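Local atomic coordinates of malonyl CoA-acyl carrier protein transacylase (Burkholderia pseudomallei 1710b, PDB entry 3EZO), a protein that probably transfers the malonyl group from malonyl-CoA to holo-acyl carrier protein, giving malonyl-ACP and free CoA. Residues A[91-96]-A[271-276]. Numbering follows the deposited sequence.
Sequences PSIVAG and AREGVT
I93 of strand 93-96 and V275, in the link between helix 263-272 and strand 277-281, meet on one face of the parallel sheet of the acyltransferase fold. The contact is small, with 115 Å² buried in total. It is made by side chains alone, and no hydrogen bond crosses it. Its centre is a methyl-to-methyl touch, with I93 CG2 3.8 Å from V275 CG2. The two branched side chains lie askew to one another. In V275, CG1 is anti to the backbone N (chi1 178°). This turns CG2 to the side of the backbone N, where it meets both I93 and S92. S92 OG lies 4.0 Å from V275 CG2, a van der Waals approach at the margin. That hydroxyl is hydrogen-bonded to the backbone O of F11. I93 also reaches out along its longer branch. CG1 is anti to the backbone N (chi1 -171°) and the chain continues extended. This extended branch carries I93 CD1 to 4.3 Å from E273 CG. Only the aliphatic part of E273 takes part in this loose touch. Just after E273 the chain leaves its helix through a Schellman motif. G274 has positive phi (85°), and G274 N donates to A271 O at 3.0 Å. The turn redirects the chain toward strand 277-281 and brings V275 to the sheet.

Strand 11-15 lies between strands 93-96 and 277-281, and A12 touches both I93 and V275. I270 of helix 263-272 also packs on both, while H269 adds to the cover over I93. The contact thus joins the S92-I93 end of segment 91-96 to the link after helix 263-272, beside strand 11-15.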
ATOM      1  N   PRO A  91      -5.342 -14.516  -9.882  1.00 15.82           N
ATOM      2  CA  PRO A  91      -6.391 -13.529 -10.029  1.00 16.06           C
ATOM      3  C   PRO A  91      -6.393 -12.925 -11.429  1.00 16.04           C
ATOM      4  O   PRO A  91      -5.418 -13.044 -12.168  1.00 15.34           O
ATOM      5  CB  PRO A  91      -6.042 -12.482  -8.980  1.00 16.56           C
ATOM      6  CG  PRO A  91      -4.568 -12.635  -8.801  1.00 15.33           C
ATOM      7  CD  PRO A  91      -4.302 -14.083  -8.949  1.00 15.42           C
ATOM      8  N   SER A  92      -7.509 -12.330 -11.822  1.00 16.59           N
ATOM      9  CA  SER A  92      -7.586 -11.743 -13.158  1.00 17.41           C
ATOM     10  C   SER A  92      -7.091 -10.289 -13.185  1.00 16.99           C
ATOM     11  O   SER A  92      -6.801  -9.753 -14.247  1.00 16.68           O
ATOM     12  CB  SER A  92      -8.998 -11.840 -13.711  1.00 18.16           C
ATOM     13  OG  SER A  92      -9.959 -11.436 -12.758  1.00 24.73           O
ATOM     14  N   ILE A  93      -7.029  -9.666 -12.015  1.00 16.52           N
ATOM     15  CA  ILE A  93      -6.587  -8.297 -11.879  1.00 15.50           C
ATOM     16  C   ILE A  93      -6.101  -8.086 -10.451  1.00 14.17           C
ATOM     17  O   ILE A  93      -6.633  -8.670  -9.521  1.00 13.73           O
ATOM     18  CB  ILE A  93      -7.701  -7.281 -12.292  1.00 15.71           C
ATOM     19  CG1 ILE A  93      -7.138  -5.841 -12.364  1.00 15.44           C
ATOM     20  CG2 ILE A  93      -8.886  -7.363 -11.375  1.00 15.48           C
ATOM     21  CD1 ILE A  93      -8.055  -4.851 -13.203  1.00 13.59           C
ATOM     22  N   VAL A  94      -5.047  -7.287 -10.300  1.00 13.05           N
ATOM     23  CA  VAL A  94      -4.502  -6.984  -9.006  1.00 11.56           C
ATOM     24  C   VAL A  94      -4.284  -5.482  -8.833  1.00 11.04           C
ATOM     25  O   VAL A  94      -4.280  -4.741  -9.809  1.00 10.89           O
ATOM     26  CB  VAL A  94      -3.181  -7.711  -8.795  1.00 11.68           C
ATOM     27  CG1 VAL A  94      -3.425  -9.267  -8.751  1.00 10.83           C
ATOM     28  CG2 VAL A  94      -2.176  -7.328  -9.900  1.00 11.21           C
ATOM     29  N   ALA A  95      -4.136  -5.073  -7.574  1.00  9.32           N
ATOM     30  CA  ALA A  95      -3.764  -3.721  -7.192  1.00 10.26           C
ATOM     31  C   ALA A  95      -3.244  -3.816  -5.764  1.00 10.33           C
ATOM     32  O   ALA A  95      -3.473  -4.822  -5.054  1.00 10.40           O
ATOM     33  CB  ALA A  95      -4.998  -2.776  -7.257  1.00  9.24           C
ATOM     34  N   GLY A  96      -2.540  -2.788  -5.332  1.00 10.58           N
ATOM     35  CA  GLY A  96      -2.138  -2.658  -3.921  1.00 11.21           C
ATOM     36  C   GLY A  96      -2.013  -1.206  -3.488  1.00 11.66           C
ATOM     37  O   GLY A  96      -1.801  -0.314  -4.308  1.00 12.31           O
ATOM     38  N   ALA A 271     -14.178  -3.529 -10.075  1.00 13.48           N
ATOM     39  CA  ALA A 271     -15.596  -3.838 -10.172  1.00 14.70           C
ATOM     40  C   ALA A 271     -16.146  -3.651 -11.585  1.00 16.20           C
ATOM     41  O   ALA A 271     -16.949  -4.470 -12.031  1.00 15.62           O
ATOM     42  CB  ALA A 271     -16.386  -2.991  -9.224  1.00 14.03           C
ATOM     43  N   ARG A 272     -15.744  -2.577 -12.280  1.00 17.73           N
ATOM     44  CA  ARG A 272     -16.243  -2.326 -13.661  1.00 18.69           C
ATOM     45  C   ARG A 272     -15.699  -3.349 -14.645  1.00 19.58           C
ATOM     46  O   ARG A 272     -16.231  -3.486 -15.731  1.00 18.39           O
ATOM     47  CB  ARG A 272     -15.911  -0.899 -14.176  1.00 18.80           C
ATOM     48  CG  ARG A 272     -16.720   0.171 -13.503  1.00 20.02           C
ATOM     49  CD  ARG A 272     -16.689   1.501 -14.268  1.00 21.86           C
ATOM     50  NE  ARG A 272     -15.302   1.885 -14.378  1.00 20.86           N
ATOM     51  CZ  ARG A 272     -14.640   2.553 -13.441  1.00 19.13           C
ATOM     52  NH1 ARG A 272     -15.259   2.972 -12.346  1.00 20.50           N
ATOM     53  NH2 ARG A 272     -13.355   2.820 -13.622  1.00 17.01           N
ATOM     54  N   GLU A 273     -14.655  -4.083 -14.280  1.00 20.54           N
ATOM     55  CA  GLU A 273     -14.201  -5.176 -15.133  1.00 22.30           C
ATOM     56  C   GLU A 273     -15.034  -6.444 -14.932  1.00 23.23           C
ATOM     57  O   GLU A 273     -14.730  -7.484 -15.511  1.00 24.19           O
ATOM     58  CB  GLU A 273     -12.720  -5.498 -14.884  1.00 22.53           C
ATOM     59  CG  GLU A 273     -11.756  -4.380 -15.296  1.00 25.50           C
ATOM     60  CD  GLU A 273     -11.759  -4.139 -16.780  1.00 28.79           C
ATOM     61  OE1 GLU A 273     -11.792  -5.151 -17.516  1.00 31.69           O
ATOM     62  OE2 GLU A 273     -11.719  -2.958 -17.211  1.00 28.80           O
ATOM     63  N   GLY A 274     -16.066  -6.380 -14.116  1.00 23.58           N
ATOM     64  CA  GLY A 274     -16.928  -7.555 -13.903  1.00 24.37           C
ATOM     65  C   GLY A 274     -16.382  -8.513 -12.833  1.00 25.13           C
ATOM     66  O   GLY A 274     -16.849  -9.641 -12.723  1.00 24.80           O
ATOM     67  N   VAL A 275     -15.382  -8.062 -12.068  1.00 25.08           N
ATOM     68  CA  VAL A 275     -14.946  -8.755 -10.876  1.00 25.24           C
ATOM     69  C   VAL A 275     -15.895  -8.458  -9.721  1.00 25.41           C
ATOM     70  O   VAL A 275     -16.156  -7.305  -9.390  1.00 27.47           O
ATOM     71  CB  VAL A 275     -13.512  -8.317 -10.451  1.00 25.92           C
ATOM     72  CG1 VAL A 275     -13.084  -9.041  -9.130  1.00 24.49           C
ATOM     73  CG2 VAL A 275     -12.528  -8.554 -11.561  1.00 23.63           C
ATOM     74  N   THR A 276     -16.422  -9.501  -9.104  1.00 25.37           N
ATOM     75  CA  THR A 276     -17.294  -9.382  -7.950  1.00 25.18           C
ATOM     76  C   THR A 276     -16.611  -9.903  -6.684  1.00 24.17           C
ATOM     77  O   THR A 276     -17.031  -9.575  -5.584  1.00 24.88           O
ATOM     78  CB  THR A 276     -18.582 -10.191  -8.186  1.00 26.21           C
ATOM     79  OG1 THR A 276     -18.222 -11.543  -8.516  1.00 28.98           O
ATOM     80  CG2 THR A 276     -19.366  -9.588  -9.388  1.00 27.55           C
TER